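Local coordinates for thymine dioxygenase (Neurospora crassa, PDB 5C3Q), which probably oxidises the methyl group of thymine, as a thymine-7-hydroxylase of the iron- and 2-oxoglutarate-dependent dioxygenase family, at residues I18-S21 against K22-G26; A160-I163 against E164-A168; M173-D176 against A177-D181. All blocks are in the same frame, centred on the assembly; numbering follows the deposited sequence.

The three contacts are local, each within one continuous stretch of chain, on one flank of the double-stranded beta-helix fold. Contact 1, where strand 13-19 passes into helix 21-25, packs directly on contact 2, a stretch of the long helix 147-173, with L24 CD2 3.6 Å from E164 CD; their centres are about 12 Å apart. Contact 3 follows that helix and returns to it through a salt bridge from R167 NH2 to D181 OD2, 2.8 Å long. Contacts 1 and 3 do not touch, their nearest atoms being about 7 Å apart, so contact 2 joins them. It also lies nearest the active site: the H162 side chain is about 12 Å from the bound thymine.

Contact 1: I18-S21 against K22-G26; sequences IDFS and KFLEG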
loop_
_atom_site.group_PDB
_atom_site.type_symbol
_atom_site.label_atom_id
_atom_site.label_comp_id
_atom_site.label_asym_id
_atom_site.label_seq_id
_atom_site.Cartn_x
_atom_site.Cartn_y
_atom_site.Cartn_z
ATOM N N ILE A 18 -3.152 -17.081 1.514
ATOM C CA ILE A 18 -1.988 -17.883 1.879
ATOM C C ILE A 18 -1.717 -17.758 3.374
ATOM O O ILE A 18 -1.751 -16.659 3.932
ATOM C CB ILE A 18 -0.749 -17.468 1.048
ATOM C CG1 ILE A 18 -0.995 -17.789 -0.430
ATOM C CG2 ILE A 18 0.500 -18.196 1.531
ATOM C CD1 ILE A 18 -0.073 -17.092 -1.399
ATOM N N ASP A 19 -1.481 -18.899 4.016
ATOM C CA ASP A 19 -1.164 -18.947 5.434
ATOM C C ASP A 19 0.335 -18.721 5.593
ATOM O O ASP A 19 1.132 -19.627 5.362
ATOM C CB ASP A 19 -1.575 -20.305 6.019
ATOM C CG ASP A 19 -1.257 -20.434 7.493
ATOM O OD1 ASP A 19 -0.386 -19.697 8.003
ATOM O OD2 ASP A 19 -1.881 -21.289 8.152
ATOM N N PHE A 20 0.715 -17.514 5.998
ATOM C CA PHE A 20 2.128 -17.136 6.022
ATOM C C PHE A 20 2.943 -17.917 7.055
ATOM O O PHE A 20 4.145 -18.115 6.874
ATOM C CB PHE A 20 2.283 -15.630 6.250
ATOM C CG PHE A 20 3.638 -15.101 5.874
ATOM C CD1 PHE A 20 4.077 -15.166 4.561
ATOM C CD2 PHE A 20 4.471 -14.537 6.826
ATOM C CE1 PHE A 20 5.326 -14.679 4.203
ATOM C CE2 PHE A 20 5.720 -14.051 6.475
ATOM C CZ PHE A 20 6.146 -14.119 5.163
ATOM N N SER A 21 2.291 -18.371 8.125
ATOM C CA SER A 21 2.968 -19.149 9.160
ATOM C C SER A 21 3.576 -20.433 8.581
ATOM O O SER A 21 4.566 -20.945 9.099
ATOM C CB SER A 21 2.012 -19.478 10.315
ATOM O OG SER A 21 1.103 -20.508 9.968
ATOM N N LYS A 22 2.987 -20.941 7.503
ATOM C CA LYS A 22 3.511 -22.131 6.833
ATOM C C LYS A 22 4.833 -21.871 6.087
ATOM O O LYS A 22 5.635 -22.791 5.924
ATOM C CB LYS A 22 2.445 -22.735 5.913
ATOM C CG LYS A 22 1.247 -23.255 6.702
ATOM C CD LYS A 22 0.184 -23.905 5.830
ATOM C CE LYS A 22 -0.822 -24.657 6.695
ATOM N NZ LYS A 22 -1.880 -25.335 5.897
ATOM N N PHE A 23 5.070 -20.634 5.648
ATOM C CA PHE A 23 6.390 -20.265 5.115
ATOM C C PHE A 23 7.408 -20.113 6.249
ATOM O O PHE A 23 8.550 -20.551 6.127
ATOM C CB PHE A 23 6.344 -18.973 4.292
ATOM C CG PHE A 23 7.706 -18.483 3.871
ATOM C CD1 PHE A 23 8.421 -19.148 2.885
ATOM C CD2 PHE A 23 8.290 -17.381 4.486
ATOM C CE1 PHE A 23 9.685 -18.717 2.507
ATOM C CE2 PHE A 23 9.550 -16.938 4.109
ATOM C CZ PHE A 23 10.251 -17.607 3.119
ATOM N N LEU A 24 6.989 -19.494 7.348
ATOM C CA LEU A 24 7.895 -19.215 8.460
ATOM C C LEU A 24 8.210 -20.440 9.324
ATOM O O LEU A 24 9.344 -20.592 9.774
ATOM C CB LEU A 24 7.335 -18.093 9.338
ATOM C CG LEU A 24 7.231 -16.710 8.688
ATOM C CD1 LEU A 24 6.628 -15.725 9.676
ATOM C CD2 LEU A 24 8.586 -16.206 8.203
ATOM N N GLU A 25 7.220 -21.305 9.548
ATOM C CA GLU A 25 7.356 -22.423 10.498
ATOM C C GLU A 25 7.271 -23.831 9.895
ATOM O O GLU A 25 7.539 -24.806 10.591
ATOM C CB GLU A 25 6.295 -22.297 11.593
ATOM C CG GLU A 25 6.512 -21.126 12.538
ATOM C CD GLU A 25 5.275 -20.808 13.355
ATOM O OE1 GLU A 25 5.337 -20.895 14.599
ATOM O OE2 GLU A 25 4.232 -20.481 12.752
ATOM N N GLY A 26 6.896 -23.948 8.625
ATOM C CA GLY A 26 6.706 -25.261 8.002
ATOM C C GLY A 26 8.003 -26.009 7.748
ATOM O O GLY A 26 9.073 -25.405 7.731
#
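D19 and K22 meet at the start of helix 21-25, their side chains crossing at about a right angle. The lysine can be followed outward across the aspartate. Its CB lies 3.4 Å from D19 O, the same carbonyl that accepts a hydrogen bond from K22 N; CG comes next to D19 CG, CD passes D19 CB, and CE ends 3.8 Å from D19 OD2. NZ runs on beyond the carboxylate without touching it.

The aspartate caps the turn. With CG anti to the backbone N (chi1 179°), its OD1 faces forward along the chain, where it takes a 2.6 Å bond from S21 OG on the syn side and a weak one from S21 N. OD2 takes a weak hydrogen bond from the side chain of N52.

On the other side of the chain, F20 O accepts from both F23 N and L24 N. The second bond lies in the carbonyl plane, whereas F23 N stands well above it. The F20 and F23 side chains run side by side, their ring planes at 35° and centroids 5.7 Å apart. L24 CD1 reaches F20 CE2 at 3.7 Å, and this apolar cluster packs on L161, E164 and A168 of helix 147-173.

The strand-to-helix junction is thus amphipathic. The D19 carboxylate occupies an early amide and hydroxyl of the first turn, and the ammonium group of K22, not in contact, would probably help to steady the negative charge, while F20 and F23 pack the junction on helix 147-173.

Contact 2: A160-I163 against E164-A168; sequences ALHI and EVMRA
Four consecutive i to i+4 hydrogen bonds, from E164, V165, M166 and R167 N to the carbonyls of A160, L161, H162 and I163, wind these residues into regular alpha-helix, the central two donors lying almost on the line of the C=O bond.

Three side-chain pairs one turn apart meet: I163 with R167, H162 with M166, and L161 with V165. I163 and R167 lie side by side and point the same way. The isoleucine CG2, anti to its own backbone N, covers one face of the guanidinium group, 3.5 Å above the plane and displaced toward its rim; the closest atom is R167 NE, at 3.6 Å. The arginine reaches this position extended from CG to NE, its CG resting 3.4 Å from I163 O. NH2, still near the methyl, forms a salt bridge with D181 at the start of helix 181-184, while NH1 makes a long salt bridge, 3.7 Å, to E164 OE1.

On another side of the helix, M166 folds back at chi2 and chi3 (-46° and -68°). Its CG comes within 3.6 Å of H162 NE2, and SD stands 4.8 Å from the imidazole centroid, approaching obliquely. L161 CD1 and V165 CG2 make a looser apolar contact at 4.2 Å. L161, H162 and V165 face strand 222-227, L161 on L224 and the other two on I222, while M166 packs on F180.

Helix 147-173 therefore presents different chemistry on different sides. Toward the sheet it offers hydrocarbon and imidazole, and toward F180 the thioether chain of M166. Around R167, the methyl on the guanidinium face leaves the rim to make the ionic bond, so the arginine joins apolar packing to a charged tie with D181.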
loop_
_atom_site.group_PDB
_atom_site.type_symbol
_atom_site.label_atom_id
_atom_site.label_comp_id
_atom_site.label_asym_id
_atom_site.label_seq_id
_atom_site.Cartn_x
_atom_site.Cartn_y
_atom_site.Cartn_z
ATOM N N ALA A 160 9.849 -5.781 9.376
ATOM C CA ALA A 160 10.235 -7.189 9.509
ATOM C C ALA A 160 9.428 -8.089 8.565
ATOM O O ALA A 160 9.983 -8.998 7.955
ATOM C CB ALA A 160 10.081 -7.650 10.951
ATOM N N LEU A 161 8.127 -7.831 8.435
ATOM C CA LEU A 161 7.284 -8.606 7.512
ATOM C C LEU A 161 7.694 -8.412 6.049
ATOM O O LEU A 161 7.670 -9.358 5.261
ATOM C CB LEU A 161 5.807 -8.248 7.698
ATOM C CG LEU A 161 4.788 -9.042 6.876
ATOM C CD1 LEU A 161 4.948 -10.542 7.077
ATOM C CD2 LEU A 161 3.373 -8.610 7.232
ATOM N N HIS A 162 8.066 -7.188 5.686
ATOM C CA HIS A 162 8.593 -6.909 4.348
ATOM C C HIS A 162 9.763 -7.834 4.023
ATOM O O HIS A 162 9.791 -8.471 2.966
ATOM C CB HIS A 162 9.049 -5.451 4.247
ATOM C CG HIS A 162 9.638 -5.086 2.918
ATOM N ND1 HIS A 162 10.652 -4.163 2.785
ATOM C CD2 HIS A 162 9.352 -5.512 1.665
ATOM C CE1 HIS A 162 10.968 -4.039 1.509
ATOM N NE2 HIS A 162 10.192 -4.844 0.807
ATOM N N ILE A 163 10.723 -7.896 4.939
ATOM C CA ILE A 163 11.906 -8.734 4.756
ATOM C C ILE A 163 11.497 -10.192 4.526
ATOM O O ILE A 163 12.043 -10.849 3.645
ATOM C CB ILE A 163 12.880 -8.596 5.951
ATOM C CG1 ILE A 163 13.539 -7.212 5.921
ATOM C CG2 ILE A 163 13.963 -9.674 5.922
ATOM C CD1 ILE A 163 14.170 -6.789 7.234
ATOM N N GLU A 164 10.517 -10.676 5.288
ATOM C CA GLU A 164 10.084 -12.076 5.184
ATOM C C GLU A 164 9.326 -12.363 3.889
ATOM O O GLU A 164 9.497 -13.426 3.302
ATOM C CB GLU A 164 9.228 -12.485 6.394
ATOM C CG GLU A 164 9.925 -12.376 7.751
ATOM C CD GLU A 164 10.957 -13.463 8.016
ATOM O OE1 GLU A 164 11.377 -14.177 7.072
ATOM O OE2 GLU A 164 11.369 -13.601 9.194
ATOM N N VAL A 165 8.490 -11.427 3.444
ATOM C CA VAL A 165 7.777 -11.589 2.176
ATOM C C VAL A 165 8.759 -11.635 1.003
ATOM O O VAL A 165 8.597 -12.445 0.097
ATOM C CB VAL A 165 6.711 -10.491 1.940
ATOM C CG1 VAL A 165 6.127 -10.595 0.534
ATOM C CG2 VAL A 165 5.592 -10.609 2.962
ATOM N N MET A 166 9.779 -10.781 1.027
ATOM C CA MET A 166 10.807 -10.802 -0.019
ATOM C C MET A 166 11.588 -12.118 0.009
ATOM O O MET A 166 11.935 -12.654 -1.045
ATOM C CB MET A 166 11.759 -9.609 0.103
ATOM C CG MET A 166 11.112 -8.242 -0.113
ATOM S SD MET A 166 10.007 -8.080 -1.536
ATOM C CE MET A 166 11.143 -8.217 -2.911
ATOM N N ARG A 167 11.840 -12.649 1.208
ATOM C CA ARG A 167 12.460 -13.972 1.338
ATOM C C ARG A 167 11.591 -15.057 0.700
ATOM O O ARG A 167 12.111 -15.937 0.026
ATOM C CB ARG A 167 12.748 -14.316 2.802
ATOM C CG ARG A 167 13.956 -13.593 3.354
ATOM C CD ARG A 167 14.151 -13.835 4.841
ATOM N NE ARG A 167 15.258 -13.030 5.343
ATOM C CZ ARG A 167 15.612 -12.927 6.622
ATOM N NH1 ARG A 167 14.949 -13.580 7.569
ATOM N NH2 ARG A 167 16.644 -12.158 6.957
ATOM N N ALA A 168 10.277 -14.988 0.905
ATOM C CA ALA A 168 9.352 -15.928 0.255
ATOM C C ALA A 168 9.417 -15.813 -1.264
ATOM O O ALA A 168 9.416 -16.816 -1.967
ATOM C CB ALA A 168 7.928 -15.709 0.737
#

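Contact 3: M173-D176 against A177-D181; sequences MGID and ANYFD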
loop_
_atom_site.group_PDB
_atom_site.type_symbol
_atom_site.label_atom_id
_atom_site.label_comp_id
_atom_site.label_asym_id
_atom_site.label_seq_id
_atom_site.Cartn_x
_atom_site.Cartn_y
_atom_site.Cartn_z
ATOM N N MET A 173 11.372 -18.099 -6.276
ATOM C CA MET A 173 12.171 -17.942 -7.496
ATOM C C MET A 173 13.296 -18.969 -7.606
ATOM O O MET A 173 13.844 -19.169 -8.690
ATOM C CB MET A 173 12.793 -16.540 -7.553
ATOM C CG MET A 173 11.838 -15.428 -7.953
ATOM S SD MET A 173 12.653 -13.820 -7.846
ATOM C CE MET A 173 11.373 -12.733 -8.467
ATOM N N GLY A 174 13.663 -19.592 -6.490
ATOM C CA GLY A 174 14.770 -20.546 -6.473
ATOM C C GLY A 174 16.136 -19.879 -6.438
ATOM O O GLY A 174 17.142 -20.503 -6.765
ATOM N N ILE A 175 16.178 -18.609 -6.045
ATOM C CA ILE A 175 17.448 -17.907 -5.868
ATOM C C ILE A 175 17.810 -17.958 -4.388
ATOM O O ILE A 175 17.059 -18.509 -3.585
ATOM C CB ILE A 175 17.390 -16.447 -6.389
ATOM C CG1 ILE A 175 16.406 -15.590 -5.573
ATOM C CG2 ILE A 175 17.017 -16.444 -7.865
ATOM C CD1 ILE A 175 16.363 -14.131 -5.986
ATOM N N ASP A 176 18.962 -17.397 -4.027
ATOM C CA ASP A 176 19.379 -17.371 -2.630
ATOM C C ASP A 176 18.242 -16.790 -1.783
ATOM O O ASP A 176 17.715 -15.717 -2.095
ATOM C CB ASP A 176 20.658 -16.546 -2.463
ATOM C CG ASP A 176 21.299 -16.733 -1.102
ATOM O OD1 ASP A 176 20.765 -16.199 -0.105
ATOM O OD2 ASP A 176 22.345 -17.419 -1.033
ATOM N N ALA A 177 17.862 -17.506 -0.728
ATOM C CA ALA A 177 16.734 -17.103 0.114
ATOM C C ALA A 177 16.883 -15.683 0.674
ATOM O O ALA A 177 15.889 -14.999 0.902
ATOM C CB ALA A 177 16.542 -18.097 1.252
ATOM N N ASN A 178 18.123 -15.249 0.889
ATOM C CA ASN A 178 18.398 -13.937 1.471
ATOM C C ASN A 178 18.838 -12.901 0.432
ATOM O O ASN A 178 19.426 -11.885 0.786
ATOM C CB ASN A 178 19.452 -14.074 2.573
ATOM C CG ASN A 178 18.998 -14.990 3.697
ATOM O OD1 ASN A 178 19.390 -16.152 3.758
ATOM N ND2 ASN A 178 18.156 -14.478 4.581
ATOM N N TYR A 179 18.530 -13.148 -0.842
ATOM C CA TYR A 179 18.930 -12.250 -1.925
ATOM C C TYR A 179 18.496 -10.795 -1.694
ATOM O O TYR A 179 19.267 -9.868 -1.940
ATOM C CB TYR A 179 18.362 -12.736 -3.265
ATOM C CG TYR A 179 18.699 -11.818 -4.418
ATOM C CD1 TYR A 179 19.894 -11.955 -5.117
ATOM C CD2 TYR A 179 17.833 -10.794 -4.795
ATOM C CE1 TYR A 179 20.215 -11.104 -6.163
ATOM C CE2 TYR A 179 18.146 -9.939 -5.838
ATOM C CZ TYR A 179 19.335 -10.098 -6.518
ATOM O OH TYR A 179 19.635 -9.251 -7.561
ATOM N N PHE A 180 17.267 -10.594 -1.232
ATOM C CA PHE A 180 16.734 -9.242 -1.089
ATOM C C PHE A 180 17.167 -8.511 0.186
ATOM O O PHE A 180 16.995 -7.294 0.278
ATOM C CB PHE A 180 15.209 -9.258 -1.168
ATOM C CG PHE A 180 14.684 -9.676 -2.505
ATOM C CD1 PHE A 180 14.787 -8.826 -3.596
ATOM C CD2 PHE A 180 14.083 -10.914 -2.673
ATOM C CE1 PHE A 180 14.301 -9.203 -4.836
ATOM C CE2 PHE A 180 13.595 -11.300 -3.908
ATOM C CZ PHE A 180 13.703 -10.443 -4.992
ATOM N N ASP A 181 17.727 -9.233 1.156
ATOM C CA ASP A 181 18.049 -8.645 2.463
ATOM C C ASP A 181 18.859 -7.352 2.344
ATOM O O ASP A 181 18.515 -6.349 2.959
ATOM C CB ASP A 181 18.802 -9.645 3.354
ATOM C CG ASP A 181 17.899 -10.738 3.915
ATOM O OD1 ASP A 181 16.731 -10.856 3.485
ATOM O OD2 ASP A 181 18.364 -11.494 4.794
#
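I175 CD1 packs against the root of the Y179 side chain, 3.6 Å from CG and 3.7 Å from CB, and forms the tightly packed part of this loop. The isoleucine places CG1 between its backbone N and carbonyl carbon (chi1 65°), and from there the extended branch carries CD1 obliquely across to the tyrosine. The same methyl comes more distantly to F180, 4.5 Å from CE2. The two aromatic rings also meet each other: Y179 CD2 sits over the centre of the F180 ring, 3.8 Å above its plane.

The exposed side, at D176 and N178, is held by polar bonds instead. A type I beta turn runs from D176 to Y179, closed by Y179 N on D176 O at 3.0 Å. The aspartate side chain folds over the same turn, its OD1 accepting from N178 N on the anti side and closing an Asx turn. N178 ND2 in turn donates to D181 OD2 from above the carboxylate plane.

Helix 147-173 closes in a Schellman motif, with G174 at positive phi, and the loop doubles back alongside that helix before entering helix 181-184. I175 lies on A170 and A177 on V171, while the F180 ring meets W263 of helix 258-263 edge-to-face. I175 and F180 both touch I306 in a loop, and the Y179 ring meets that of F183 in helix 181-184.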